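Local coordinates for protein carbohydrate kinase, pfkB family (Enterococcus faecalis, PDB 3KTN) that probably phosphorylates a sugar or sugar acid, perhaps 2-keto-3-deoxygluconate, as a metal-binding kinase of the pfkB (ribokinase-like) family, at residues Ala6-Val11 with Asp148-Leu153; Ser139-Glu144 with Leu181-Gln186; Lys156-Gln161 with Leu191-Ile196; Gly199-Leu204 with Ala220-Leu225; Gln259-Gln264 with Trp294-Ala299. All blocks are in the same frame, centred on the assembly; numbering follows the deposited sequence.

How the interactions relate
All five contacts are structural packing away from the magnesium site of Asp274 and Ile276. Interactions 1 and 2 touch, their centres 13 Å apart: Ser139 CB meets Ala150 CB at 3.7 Å, and Leu140 packs on Leu151. Interactions 1 and 3 share helix 144-159, again with centres 13 Å apart, the first near its middle and the third at its C-terminal end. Interaction 4 follows interaction 3 along the chain, on the far end of strand 196-198. It meets interaction 5 through Thr223 OG1 and Tyr262 CD2, 4.0 Å apart. Interactions 1 and 5 both reach the large mixed sheet, 4-8 within it and 262-269 outermost within this chain, with centres 28 Å apart.

Interaction 1 (Ala6-Val11 with Asp148-Leu153); sequences AAFGEV and DAALIL
Phe8 reaches from strand 4-8 to helix 144-159 and makes every contact between the two segments. Its CG is anti to the backbone N (chi1 177°), which carries the ring across to the helix. At the root, Phe8 CB lies 3.4 Å from Leu153 CD2. Leu153 CD2 is also 3.7 Å from Phe8 CG and reaches CD1 more loosely. The two side chains run alongside each other, pointing opposite ways. Further out, the CE2 side of the ring follows the helix backbone. Phe8 CE2 is 3.8 Å from Ala150 N and 4.0 Å from Ala150 CB. At the tip, Phe8 CZ meets Ala149 CB at 3.6 Å. The two alanines keep the helix surface low enough for the ring to lie close to its backbone. The contact is apolar and buried. Strand 6-8 and helix segment 148-153 run at 144° to each other, with axes 10.6 Å apart. Phe113 and Tyr121 also meet the Phe8 ring, Tyr121 edge-to-face. Backbone bonds join strand 4-8 to strands 50-57 and 132-135 on its two sides. The contact thus packs helix 144-159 against an inner strand of the large mixed sheet, as in the alpha/beta core of ribokinase-like proteins.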
# COMPACT_ATOMS: atom_id res chain seq x y z
N ALA A 6 -12.85 33.56 -9.01
CA ALA A 6 -13.82 32.48 -8.95
C ALA A 6 -13.77 31.74 -10.28
O ALA A 6 -13.25 32.27 -11.27
CB ALA A 6 -15.23 33.03 -8.72
N ALA A 7 -14.27 30.52 -10.31
CA ALA A 7 -14.29 29.74 -11.54
C ALA A 7 -15.60 28.99 -11.59
O ALA A 7 -16.09 28.51 -10.57
CB ALA A 7 -13.13 28.76 -11.57
N PHE A 8 -16.18 28.92 -12.78
CA PHE A 8 -17.43 28.21 -12.98
C PHE A 8 -17.03 26.95 -13.72
O PHE A 8 -16.57 27.03 -14.86
CB PHE A 8 -18.40 29.03 -13.83
CG PHE A 8 -19.69 28.32 -14.14
CD1 PHE A 8 -20.61 28.06 -13.13
CD2 PHE A 8 -19.97 27.90 -15.43
CE1 PHE A 8 -21.80 27.37 -13.41
CE2 PHE A 8 -21.15 27.22 -15.72
CZ PHE A 8 -22.07 26.95 -14.71
N GLY A 9 -17.20 25.80 -13.09
CA GLY A 9 -16.79 24.58 -13.76
C GLY A 9 -17.21 23.27 -13.15
O GLY A 9 -18.10 23.18 -12.30
N GLU A 10 -16.52 22.23 -13.61
CA GLU A 10 -16.79 20.86 -13.23
C GLU A 10 -15.75 20.20 -12.32
O GLU A 10 -14.55 20.47 -12.42
CB GLU A 10 -16.90 20.06 -14.52
CG GLU A 10 -17.10 18.57 -14.39
CD GLU A 10 -16.67 17.86 -15.67
OE1 GLU A 10 -17.37 16.93 -16.11
OE2 GLU A 10 -15.62 18.25 -16.23
N VAL A 11 -16.24 19.35 -11.42
CA VAL A 11 -15.38 18.59 -10.52
C VAL A 11 -15.49 17.15 -11.01
O VAL A 11 -16.59 16.66 -11.23
CB VAL A 11 -15.87 18.60 -9.06
CG1 VAL A 11 -15.09 17.56 -8.25
CG2 VAL A 11 -15.68 19.97 -8.44
N ASP A 148 -25.82 27.09 -21.16
CA ASP A 148 -26.67 28.25 -20.93
C ASP A 148 -26.26 28.99 -19.66
O ASP A 148 -26.34 30.21 -19.59
CB ASP A 148 -28.15 27.83 -20.81
CG ASP A 148 -28.68 27.21 -22.09
OD1 ASP A 148 -28.22 27.60 -23.19
OD2 ASP A 148 -29.56 26.33 -22.00
N ALA A 149 -25.82 28.24 -18.65
CA ALA A 149 -25.39 28.85 -17.40
C ALA A 149 -24.09 29.61 -17.60
O ALA A 149 -23.93 30.71 -17.08
CB ALA A 149 -25.21 27.78 -16.32
N ALA A 150 -23.18 29.03 -18.37
CA ALA A 150 -21.89 29.68 -18.62
C ALA A 150 -22.08 31.00 -19.37
O ALA A 150 -21.50 32.02 -19.00
CB ALA A 150 -20.98 28.74 -19.42
N LEU A 151 -22.90 30.97 -20.41
CA LEU A 151 -23.17 32.17 -21.21
C LEU A 151 -23.79 33.27 -20.36
O LEU A 151 -23.37 34.43 -20.43
CB LEU A 151 -24.09 31.81 -22.39
CG LEU A 151 -23.42 30.83 -23.36
CD1 LEU A 151 -24.41 30.35 -24.41
CD2 LEU A 151 -22.24 31.52 -24.02
N ILE A 152 -24.78 32.92 -19.56
CA ILE A 152 -25.43 33.89 -18.69
C ILE A 152 -24.44 34.49 -17.71
O ILE A 152 -24.45 35.69 -17.45
CB ILE A 152 -26.59 33.24 -17.91
CG1 ILE A 152 -27.77 33.00 -18.87
CG2 ILE A 152 -27.00 34.11 -16.73
CD1 ILE A 152 -28.95 32.28 -18.23
N LEU A 153 -23.56 33.65 -17.16
CA LEU A 153 -22.57 34.12 -16.21
C LEU A 153 -21.60 35.11 -16.85
O LEU A 153 -21.24 36.11 -16.24
CB LEU A 153 -21.78 32.94 -15.62
CG LEU A 153 -20.58 33.30 -14.75
CD1 LEU A 153 -21.00 34.24 -13.63
CD2 LEU A 153 -19.98 32.02 -14.18

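Interaction 2 (Ser139-Glu144 with Leu181-Gln186); sequences SLSLTE and LFMRQQ
Met183, a selenomethionine of helix 177-190, meets Leu140 and Ser141 of the short helix 138-142. The apolar contacts centre on its end. Its chain is bent at chi2 (-43°) and chi3 (-62°), and this turns SE and CE toward the other helix. Met183 CE is 3.3 Å from Ser141 CB, tighter than usual for two carbons, and Met183 SE follows at 3.5 Å from the same Ser141 CB. Met183 CE also meets Leu140 CB at 3.8 Å. A second kind of contact sets carbon against backbone oxygen. Met183 CE lies 3.5 Å from Leu140 O, and Leu140 CD1 lies 3.8 Å from Gln186 O. Leu140 therefore touches two successive turns of helix 177-190. It also packs on Tyr187 and Ile190 of that helix. Leu140 O has a polar partner of its own, the side chain of Arg147. The chemistry is that of close van der Waals packing: a bent selenomethionine end fits against a serine carbon and a leucine, with no directional bond between the segments.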
# COMPACT_ATOMS: atom_id res chain seq x y z
N SER A 139 -17.78 23.83 -19.71
CA SER A 139 -19.15 24.27 -19.48
C SER A 139 -19.92 24.45 -20.79
O SER A 139 -21.11 24.14 -20.86
CB SER A 139 -19.16 25.61 -18.75
OG SER A 139 -18.33 25.58 -17.61
N LEU A 140 -19.24 24.94 -21.81
CA LEU A 140 -19.89 25.17 -23.11
C LEU A 140 -20.25 23.92 -23.90
O LEU A 140 -21.14 23.96 -24.75
CB LEU A 140 -19.02 26.07 -23.99
CG LEU A 140 -18.90 27.53 -23.57
CD1 LEU A 140 -18.07 28.28 -24.60
CD2 LEU A 140 -20.28 28.15 -23.47
N SER A 141 -19.57 22.81 -23.62
CA SER A 141 -19.83 21.58 -24.37
C SER A 141 -20.46 20.43 -23.58
O SER A 141 -21.02 19.51 -24.17
CB SER A 141 -18.53 21.08 -25.00
OG SER A 141 -17.60 20.69 -24.00
N LEU A 142 -20.37 20.47 -22.25
CA LEU A 142 -20.92 19.38 -21.45
C LEU A 142 -22.40 19.15 -21.73
O LEU A 142 -22.78 18.11 -22.27
CB LEU A 142 -20.67 19.64 -19.95
CG LEU A 142 -20.89 18.42 -19.05
CD1 LEU A 142 -20.08 17.24 -19.58
CD2 LEU A 142 -20.49 18.76 -17.62
N THR A 143 -23.25 20.11 -21.36
CA THR A 143 -24.68 19.98 -21.63
C THR A 143 -25.25 21.35 -21.98
O THR A 143 -24.62 22.38 -21.73
CB THR A 143 -25.48 19.45 -20.41
OG1 THR A 143 -25.44 20.41 -19.35
CG2 THR A 143 -24.91 18.11 -19.93
N GLU A 144 -26.45 21.36 -22.54
CA GLU A 144 -27.10 22.61 -22.89
C GLU A 144 -27.30 23.43 -21.62
O GLU A 144 -27.17 24.65 -21.64
CB GLU A 144 -28.46 22.34 -23.55
CG GLU A 144 -29.21 23.62 -23.93
CD GLU A 144 -30.57 23.35 -24.54
OE1 GLU A 144 -30.63 22.77 -25.65
OE2 GLU A 144 -31.59 23.71 -23.92
N LEU A 181 -18.19 22.09 -35.40
CA LEU A 181 -18.93 23.25 -35.89
C LEU A 181 -19.89 23.75 -34.82
O LEU A 181 -20.03 24.95 -34.62
CB LEU A 181 -19.71 22.89 -37.16
CG LEU A 181 -18.87 22.51 -38.38
CD1 LEU A 181 -19.79 22.09 -39.52
CD2 LEU A 181 -18.00 23.69 -38.80
N PHE A 182 -20.55 22.82 -34.14
CA PHE A 182 -21.49 23.18 -33.09
C PHE A 182 -20.76 23.95 -31.99
O PHE A 182 -21.25 24.98 -31.52
CB PHE A 182 -22.14 21.94 -32.48
CG PHE A 182 -23.20 22.25 -31.46
CD1 PHE A 182 -24.43 22.78 -31.84
CD2 PHE A 182 -22.95 22.04 -30.10
CE1 PHE A 182 -25.40 23.10 -30.90
CE2 PHE A 182 -23.92 22.36 -29.15
CZ PHE A 182 -25.14 22.89 -29.55
N MSE A 183 -19.60 23.45 -31.60
CA MSE A 183 -18.83 24.11 -30.56
C MSE A 183 -18.33 25.47 -31.01
O MSE A 183 -18.18 26.38 -30.20
CB MSE A 183 -17.65 23.23 -30.13
CG MSE A 183 -18.09 22.00 -29.35
SE MSE A 183 -19.48 22.45 -28.05
CE MSE A 183 -18.47 23.69 -26.96
N ARG A 184 -18.08 25.59 -32.31
CA ARG A 184 -17.64 26.86 -32.88
C ARG A 184 -18.67 27.92 -32.50
O ARG A 184 -18.33 28.98 -31.97
CB ARG A 184 -17.58 26.74 -34.41
CG ARG A 184 -17.61 28.08 -35.14
CD ARG A 184 -16.24 28.49 -35.62
NE ARG A 184 -15.96 27.98 -36.95
CZ ARG A 184 -16.38 28.54 -38.08
NH1 ARG A 184 -17.11 29.65 -38.04
NH2 ARG A 184 -16.07 28.00 -39.25
N GLN A 185 -19.93 27.62 -32.78
CA GLN A 185 -21.04 28.52 -32.50
C GLN A 185 -21.11 28.93 -31.03
O GLN A 185 -21.31 30.10 -30.72
CB GLN A 185 -22.36 27.85 -32.89
CG GLN A 185 -22.47 27.50 -34.35
CD GLN A 185 -23.68 26.64 -34.65
OE1 GLN A 185 -24.81 27.00 -34.32
NE2 GLN A 185 -23.45 25.49 -35.28
N GLN A 186 -20.94 27.97 -30.13
CA GLN A 186 -21.00 28.25 -28.71
C GLN A 186 -19.85 29.13 -28.25
O GLN A 186 -20.03 30.01 -27.42
CB GLN A 186 -21.04 26.94 -27.92
CG GLN A 186 -21.98 25.92 -28.54
CD GLN A 186 -23.34 26.50 -28.88
OE1 GLN A 186 -24.03 26.01 -29.78
NE2 GLN A 186 -23.75 27.54 -28.16

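Interaction 3 (Lys156-Gln161 with Leu191-Ile196); sequences KAHAYQ and LPYCDI
His158 and Tyr193 meet where the last turn of helix 144-159 faces the 3-10 turn 191-193. The packed part is small. Tyr193 CD1 lies 3.7 Å from His158 CB and 3.9 Å from His158 CG. The rings form an offset edge-to-face pair, with the edge of Tyr193 turned toward the face of His158. Their centroids are 5.7 Å apart and their planes stand at 65°. A chi1 of -179° swings the His158 ring away from its own backbone N and out to the turn. Just beyond His158 the helix ends in a Schellman motif, with Gln161 at positive phi, before strand 163-167. The 3-10 turn likewise leads into strand 196-198, the neighbour of 163-167 in the large sheet. The contact thus joins two connections entering adjacent parallel strands. Its looser side is bridged by water. One water lies 3.0 Å from Tyr193 O and 2.8 Å from Asp195 OD2. It also sits in the plane of the His158 ring, at its edge, where its link to His158 ND1 is long and weak at 3.5 Å.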
# COMPACT_ATOMS: atom_id res chain seq x y z
N LYS A 156 -23.38 38.40 -17.44
CA LYS A 156 -23.52 39.06 -16.14
C LYS A 156 -22.18 39.62 -15.67
O LYS A 156 -22.10 40.79 -15.29
CB LYS A 156 -24.07 38.06 -15.12
CG LYS A 156 -25.39 38.48 -14.50
CD LYS A 156 -26.39 37.33 -14.48
CE LYS A 156 -27.70 37.77 -13.85
NZ LYS A 156 -28.76 36.72 -13.94
N ALA A 157 -21.14 38.80 -15.71
CA ALA A 157 -19.81 39.22 -15.28
C ALA A 157 -19.41 40.49 -16.03
O ALA A 157 -18.83 41.41 -15.45
CB ALA A 157 -18.79 38.12 -15.55
N HIS A 158 -19.74 40.53 -17.31
CA HIS A 158 -19.43 41.68 -18.14
C HIS A 158 -20.16 42.92 -17.62
O HIS A 158 -19.57 43.99 -17.48
CB HIS A 158 -19.83 41.42 -19.59
CG HIS A 158 -19.53 42.56 -20.51
ND1 HIS A 158 -18.25 43.06 -20.67
CD2 HIS A 158 -20.33 43.31 -21.30
CE1 HIS A 158 -18.29 44.07 -21.52
NE2 HIS A 158 -19.54 44.24 -21.92
N ALA A 159 -21.45 42.76 -17.33
CA ALA A 159 -22.27 43.85 -16.82
C ALA A 159 -21.67 44.42 -15.54
O ALA A 159 -21.55 45.64 -15.40
CB ALA A 159 -23.69 43.36 -16.55
N TYR A 160 -21.28 43.54 -14.62
CA TYR A 160 -20.68 43.97 -13.36
C TYR A 160 -19.26 44.45 -13.58
O TYR A 160 -18.57 44.84 -12.64
CB TYR A 160 -20.67 42.82 -12.36
CG TYR A 160 -22.00 42.52 -11.72
CD1 TYR A 160 -23.11 42.19 -12.50
CD2 TYR A 160 -22.14 42.53 -10.33
CE1 TYR A 160 -24.33 41.88 -11.91
CE2 TYR A 160 -23.36 42.21 -9.73
CZ TYR A 160 -24.45 41.89 -10.52
OH TYR A 160 -25.65 41.58 -9.93
N GLN A 161 -18.82 44.43 -14.83
CA GLN A 161 -17.47 44.87 -15.16
C GLN A 161 -16.41 44.00 -14.47
O GLN A 161 -15.36 44.50 -14.05
CB GLN A 161 -17.28 46.33 -14.77
CG GLN A 161 -17.99 47.31 -15.68
CD GLN A 161 -17.90 48.74 -15.18
OE1 GLN A 161 -18.53 49.10 -14.18
NE2 GLN A 161 -17.11 49.56 -15.86
N LEU A 191 -17.10 34.32 -26.48
CA LEU A 191 -15.90 35.11 -26.74
C LEU A 191 -16.07 36.62 -26.65
O LEU A 191 -15.16 37.32 -26.20
CB LEU A 191 -15.31 34.71 -28.09
CG LEU A 191 -14.55 33.38 -28.04
CD1 LEU A 191 -14.24 32.86 -29.43
CD2 LEU A 191 -13.27 33.59 -27.24
N PRO A 192 -17.22 37.16 -27.09
CA PRO A 192 -17.41 38.61 -27.01
C PRO A 192 -17.36 39.17 -25.59
O PRO A 192 -17.20 40.37 -25.39
CB PRO A 192 -18.79 38.81 -27.66
CG PRO A 192 -18.83 37.70 -28.67
CD PRO A 192 -18.28 36.53 -27.89
N TYR A 193 -17.50 38.29 -24.60
CA TYR A 193 -17.49 38.71 -23.19
C TYR A 193 -16.19 38.45 -22.44
O TYR A 193 -16.05 38.86 -21.29
CB TYR A 193 -18.63 38.01 -22.46
CG TYR A 193 -19.99 38.33 -23.01
CD1 TYR A 193 -20.60 39.56 -22.72
CD2 TYR A 193 -20.66 37.43 -23.83
CE1 TYR A 193 -21.85 39.87 -23.25
CE2 TYR A 193 -21.91 37.74 -24.37
CZ TYR A 193 -22.50 38.96 -24.07
OH TYR A 193 -23.73 39.28 -24.59
N CYS A 194 -15.24 37.78 -23.09
CA CYS A 194 -13.96 37.44 -22.45
C CYS A 194 -12.88 38.51 -22.54
O CYS A 194 -12.82 39.27 -23.50
CB CYS A 194 -13.42 36.14 -23.04
SG CYS A 194 -14.60 34.79 -23.01
N ASP A 195 -12.03 38.55 -21.52
CA ASP A 195 -10.92 39.48 -21.44
C ASP A 195 -9.61 38.72 -21.60
O ASP A 195 -8.69 39.17 -22.30
CB ASP A 195 -10.93 40.22 -20.10
CG ASP A 195 -12.17 41.07 -19.91
OD1 ASP A 195 -12.38 42.01 -20.71
OD2 ASP A 195 -12.93 40.81 -18.95
N ILE A 196 -9.52 37.56 -20.95
CA ILE A 196 -8.32 36.73 -21.01
C ILE A 196 -8.70 35.36 -21.54
O ILE A 196 -9.57 34.69 -20.99
CB ILE A 196 -7.68 36.58 -19.61
CG1 ILE A 196 -7.36 37.97 -19.05
CG2 ILE A 196 -6.40 35.75 -19.71
CD1 ILE A 196 -6.80 37.94 -17.64
O HOH W 1 -15.64 41.15 -19.38

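Interaction 4 (Gly199-Leu204 with Ala220-Leu225); sequences GSRRDL and AQETEL
Arg201 and Glu222 face each other between the first turn of helix 201-206 and helix 218-233. Arg201 stretches out to its full length, its chain extended as far as NE. Glu222 instead bends at chi2 (61°), which brings its carboxylate back beside the arginine chain. The two side chains cross at a slant, and the guanidinium and carboxylate planes are turned 71° apart. They therefore do not meet as a flat, two-pronged pair. The salt bridge runs between Arg201 NE and Glu222 OE1, at 3.5 Å. The carboxylate is modelled too close to the aliphatic part of the arginine, so the details of its placement are doubtful. Gln221 comes to the guanidinium from another direction. Its amide end lies at the edge of that group, near its plane, and the amide plane is turned 51° from it. Next to Arg201 in the chain, Ser200 and Asp203 form a capping box at the start of helix 201-206. Ser200 N gives a bond of 2.9 Å to Asp203 OD2, while the return bond from Asp203 N to Ser200 OG is weak. Glu222 also packs on Tyr257 of strand 250-257. The contact is at the surface, joining two helices that follow each other in the chain. Its chemistry is that of a long ion pair, which suggests a general electrostatic attraction, though the doubtful carboxylate position leaves its exact geometry open.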
# COMPACT_ATOMS: atom_id res chain seq x y z
N GLY A 199 -5.68 29.34 -25.16
CA GLY A 199 -5.88 28.47 -26.30
C GLY A 199 -4.68 28.46 -27.21
O GLY A 199 -3.68 29.14 -26.94
N SER A 200 -4.75 27.71 -28.30
CA SER A 200 -3.64 27.63 -29.24
C SER A 200 -4.02 28.10 -30.64
O SER A 200 -5.19 28.29 -30.95
CB SER A 200 -3.15 26.19 -29.34
OG SER A 200 -4.12 25.39 -30.00
N ARG A 201 -3.00 28.25 -31.48
CA ARG A 201 -3.18 28.67 -32.86
C ARG A 201 -4.10 27.69 -33.58
O ARG A 201 -5.03 28.10 -34.28
CB ARG A 201 -1.83 28.71 -33.58
CG ARG A 201 -1.92 28.92 -35.09
CD ARG A 201 -0.56 28.72 -35.74
NE ARG A 201 -0.56 29.04 -37.17
CZ ARG A 201 -1.25 28.38 -38.09
NH1 ARG A 201 -2.01 27.34 -37.74
NH2 ARG A 201 -1.18 28.75 -39.36
N ARG A 202 -3.84 26.40 -33.41
CA ARG A 202 -4.65 25.38 -34.05
C ARG A 202 -6.12 25.47 -33.68
O ARG A 202 -6.98 25.03 -34.45
CB ARG A 202 -4.12 23.98 -33.71
CG ARG A 202 -2.74 23.69 -34.26
CD ARG A 202 -2.40 22.21 -34.17
NE ARG A 202 -1.06 21.92 -34.66
CZ ARG A 202 0.06 22.34 -34.07
NH1 ARG A 202 -0.01 23.06 -32.96
NH2 ARG A 202 1.24 22.03 -34.59
N ASP A 203 -6.42 26.04 -32.52
CA ASP A 203 -7.82 26.18 -32.13
C ASP A 203 -8.48 27.20 -33.05
O ASP A 203 -9.57 26.96 -33.59
CB ASP A 203 -7.96 26.66 -30.68
CG ASP A 203 -7.66 25.56 -29.67
OD1 ASP A 203 -8.19 24.44 -29.83
OD2 ASP A 203 -6.90 25.82 -28.71
N LEU A 204 -7.82 28.33 -33.24
CA LEU A 204 -8.34 29.39 -34.09
C LEU A 204 -8.60 28.88 -35.50
O LEU A 204 -9.67 29.12 -36.07
CB LEU A 204 -7.35 30.56 -34.13
CG LEU A 204 -6.96 31.08 -32.74
CD1 LEU A 204 -6.00 32.25 -32.87
CD2 LEU A 204 -8.21 31.49 -31.98
N ALA A 220 5.41 36.49 -38.29
CA ALA A 220 4.53 37.53 -38.81
C ALA A 220 3.13 36.99 -39.12
O ALA A 220 2.13 37.59 -38.74
CB ALA A 220 5.14 38.15 -40.06
N GLN A 221 3.08 35.86 -39.82
CA GLN A 221 1.81 35.24 -40.17
C GLN A 221 1.09 34.82 -38.89
O GLN A 221 -0.11 35.08 -38.71
CB GLN A 221 2.03 34.01 -41.05
CG GLN A 221 0.76 33.25 -41.36
CD GLN A 221 1.03 31.88 -41.94
OE1 GLN A 221 1.61 31.75 -43.02
NE2 GLN A 221 0.63 30.85 -41.21
N GLU A 222 1.84 34.16 -38.02
CA GLU A 222 1.33 33.67 -36.74
C GLU A 222 0.69 34.79 -35.93
O GLU A 222 -0.46 34.69 -35.51
CB GLU A 222 2.49 33.04 -35.95
CG GLU A 222 2.12 32.48 -34.60
CD GLU A 222 1.09 31.37 -34.69
OE1 GLU A 222 -0.09 31.67 -34.94
OE2 GLU A 222 1.48 30.19 -34.51
N THR A 223 1.45 35.86 -35.72
CA THR A 223 0.97 37.01 -34.96
C THR A 223 -0.23 37.71 -35.62
O THR A 223 -1.16 38.13 -34.93
CB THR A 223 2.10 38.05 -34.77
OG1 THR A 223 3.23 37.42 -34.15
CG2 THR A 223 1.62 39.20 -33.90
N GLU A 224 -0.20 37.83 -36.94
CA GLU A 224 -1.29 38.49 -37.67
C GLU A 224 -2.61 37.78 -37.41
O GLU A 224 -3.62 38.43 -37.13
CB GLU A 224 -0.99 38.49 -39.18
CG GLU A 224 -1.89 39.40 -40.03
CD GLU A 224 -3.31 38.87 -40.20
OE1 GLU A 224 -3.48 37.68 -40.54
OE2 GLU A 224 -4.26 39.66 -40.00
N LEU A 225 -2.60 36.46 -37.50
CA LEU A 225 -3.81 35.68 -37.26
C LEU A 225 -4.36 35.83 -35.85
O LEU A 225 -5.56 36.05 -35.66
CB LEU A 225 -3.53 34.20 -37.55
CG LEU A 225 -4.61 33.20 -37.11
CD1 LEU A 225 -5.98 33.68 -37.53
CD2 LEU A 225 -4.31 31.85 -37.73

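Interaction 5 (Gln259-Gln264 with Trp294-Ala299); sequences QNEYQQ and WSLEKA
Gln263 turns its CG away from the backbone N (chi1 -153°) and then bends at chi2 (59°), which lays its carbon chain on the first turn of helix 296-310. In Leu296 a chi1 of -60° sets CG opposite the carbonyl carbon, and its end leads toward Glu261. Two groups of contacts follow. Gln263 CG lies 3.4 Å from Glu297 CA, and Gln263 CB is 3.8 Å from Leu296 CB. The amide carbon CD of Gln263 is 4.0 Å from Glu297 CB. Two residues back along the chain, Glu261 meets the end of the same Leu296: Leu296 CD1 is 3.7 Å from Glu261 CB and 3.6 Å from Glu261 OE1. Ser295 caps the helix, its OG taking a bond of 3.1 Å from Lys298 N. Leu296 also packs on Leu256 and Trp237, so it reaches past strand 262-269 to two further strands. The contact sets helix 296-310 against strand 262-269, outermost in the large mixed sheet within this chain. On the strand, Tyr262 and Gln264 point away from the helix, and Tyr262 OH gives a hydrogen bond to Gln264 OE1. Chemically, Gln263 packs through its methylenes on the helix backbone and the CB atoms of Leu296 and Glu297, while Glu261 meets the leucine methyl with both CB and a carboxylate oxygen.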
# COMPACT_ATOMS: atom_id res chain seq x y z
N GLN A 259 -3.36 42.70 -28.21
CA GLN A 259 -3.68 43.11 -29.56
C GLN A 259 -2.47 43.79 -30.22
O GLN A 259 -2.36 43.80 -31.45
CB GLN A 259 -4.89 44.04 -29.56
CG GLN A 259 -6.19 43.30 -29.28
CD GLN A 259 -7.41 44.21 -29.26
OE1 GLN A 259 -7.68 44.93 -30.22
NE2 GLN A 259 -8.16 44.17 -28.17
N ASN A 260 -1.56 44.32 -29.41
CA ASN A 260 -0.39 45.01 -29.94
C ASN A 260 0.98 44.49 -29.51
O ASN A 260 1.99 45.14 -29.76
CB ASN A 260 -0.49 46.50 -29.60
CG ASN A 260 -1.80 47.11 -30.04
OD1 ASN A 260 -2.14 47.09 -31.23
ND2 ASN A 260 -2.56 47.64 -29.09
N GLU A 261 1.02 43.33 -28.87
CA GLU A 261 2.30 42.77 -28.42
C GLU A 261 2.35 41.25 -28.48
O GLU A 261 1.32 40.58 -28.57
CB GLU A 261 2.62 43.23 -27.00
CG GLU A 261 2.81 44.73 -26.86
CD GLU A 261 3.00 45.15 -25.42
OE1 GLU A 261 4.02 44.76 -24.81
OE2 GLU A 261 2.13 45.87 -24.89
N TYR A 262 3.57 40.72 -28.43
CA TYR A 262 3.79 39.29 -28.48
C TYR A 262 5.02 38.92 -27.66
O TYR A 262 6.12 39.39 -27.93
CB TYR A 262 3.99 38.83 -29.93
CG TYR A 262 4.65 37.48 -30.07
CD1 TYR A 262 4.20 36.38 -29.34
CD2 TYR A 262 5.71 37.29 -30.95
CE1 TYR A 262 4.79 35.13 -29.48
CE2 TYR A 262 6.31 36.05 -31.11
CZ TYR A 262 5.85 34.97 -30.37
OH TYR A 262 6.43 33.74 -30.53
N GLN A 263 4.81 38.08 -26.65
CA GLN A 263 5.91 37.66 -25.78
C GLN A 263 5.99 36.14 -25.73
O GLN A 263 5.03 35.46 -25.36
CB GLN A 263 5.70 38.21 -24.37
CG GLN A 263 7.00 38.38 -23.61
CD GLN A 263 7.94 39.32 -24.32
OE1 GLN A 263 7.59 40.47 -24.61
NE2 GLN A 263 9.14 38.84 -24.62
N GLN A 264 7.14 35.61 -26.11
CA GLN A 264 7.37 34.17 -26.13
C GLN A 264 8.51 33.86 -25.18
O GLN A 264 9.50 34.59 -25.12
CB GLN A 264 7.74 33.73 -27.55
CG GLN A 264 8.07 32.26 -27.71
CD GLN A 264 6.85 31.41 -27.98
OE1 GLN A 264 6.13 31.62 -28.95
NE2 GLN A 264 6.61 30.43 -27.11
N TRP A 294 2.26 42.17 -13.81
CA TRP A 294 3.62 41.89 -14.24
C TRP A 294 3.73 42.18 -15.73
O TRP A 294 2.73 42.26 -16.43
CB TRP A 294 3.98 40.42 -14.03
CG TRP A 294 4.36 40.04 -12.63
CD1 TRP A 294 4.60 40.87 -11.58
CD2 TRP A 294 4.60 38.71 -12.15
NE1 TRP A 294 4.98 40.15 -10.48
CE2 TRP A 294 4.99 38.82 -10.80
CE3 TRP A 294 4.54 37.44 -12.74
CZ2 TRP A 294 5.30 37.70 -10.01
CZ3 TRP A 294 4.85 36.32 -11.96
CH2 TRP A 294 5.23 36.47 -10.61
N SER A 295 4.96 42.33 -16.22
CA SER A 295 5.17 42.57 -17.63
C SER A 295 4.82 41.26 -18.34
O SER A 295 4.76 40.21 -17.70
CB SER A 295 6.62 42.93 -17.91
OG SER A 295 7.48 41.85 -17.60
N LEU A 296 4.61 41.33 -19.65
CA LEU A 296 4.27 40.13 -20.41
C LEU A 296 5.41 39.13 -20.36
O LEU A 296 5.19 37.92 -20.34
CB LEU A 296 3.96 40.50 -21.87
CG LEU A 296 2.81 41.47 -22.13
CD1 LEU A 296 2.63 41.62 -23.63
CD2 LEU A 296 1.52 40.96 -21.49
N GLU A 297 6.64 39.64 -20.36
CA GLU A 297 7.82 38.78 -20.31
C GLU A 297 7.92 38.02 -18.99
O GLU A 297 8.17 36.82 -18.98
CB GLU A 297 9.09 39.61 -20.51
CG GLU A 297 10.37 38.84 -20.24
CD GLU A 297 11.62 39.67 -20.42
OE1 GLU A 297 11.70 40.76 -19.82
OE2 GLU A 297 12.53 39.22 -21.15
N LYS A 298 7.73 38.73 -17.89
CA LYS A 298 7.81 38.14 -16.56
C LYS A 298 6.70 37.10 -16.36
O LYS A 298 6.93 36.04 -15.77
CB LYS A 298 7.71 39.24 -15.51
CG LYS A 298 7.96 38.79 -14.08
CD LYS A 298 7.84 39.98 -13.13
CE LYS A 298 8.17 39.60 -11.70
NZ LYS A 298 9.56 39.07 -11.59
N ALA A 299 5.50 37.42 -16.84
CA ALA A 299 4.36 36.53 -16.71
C ALA A 299 4.51 35.24 -17.51
O ALA A 299 4.23 34.15 -17.00
CB ALA A 299 3.09 37.25 -17.13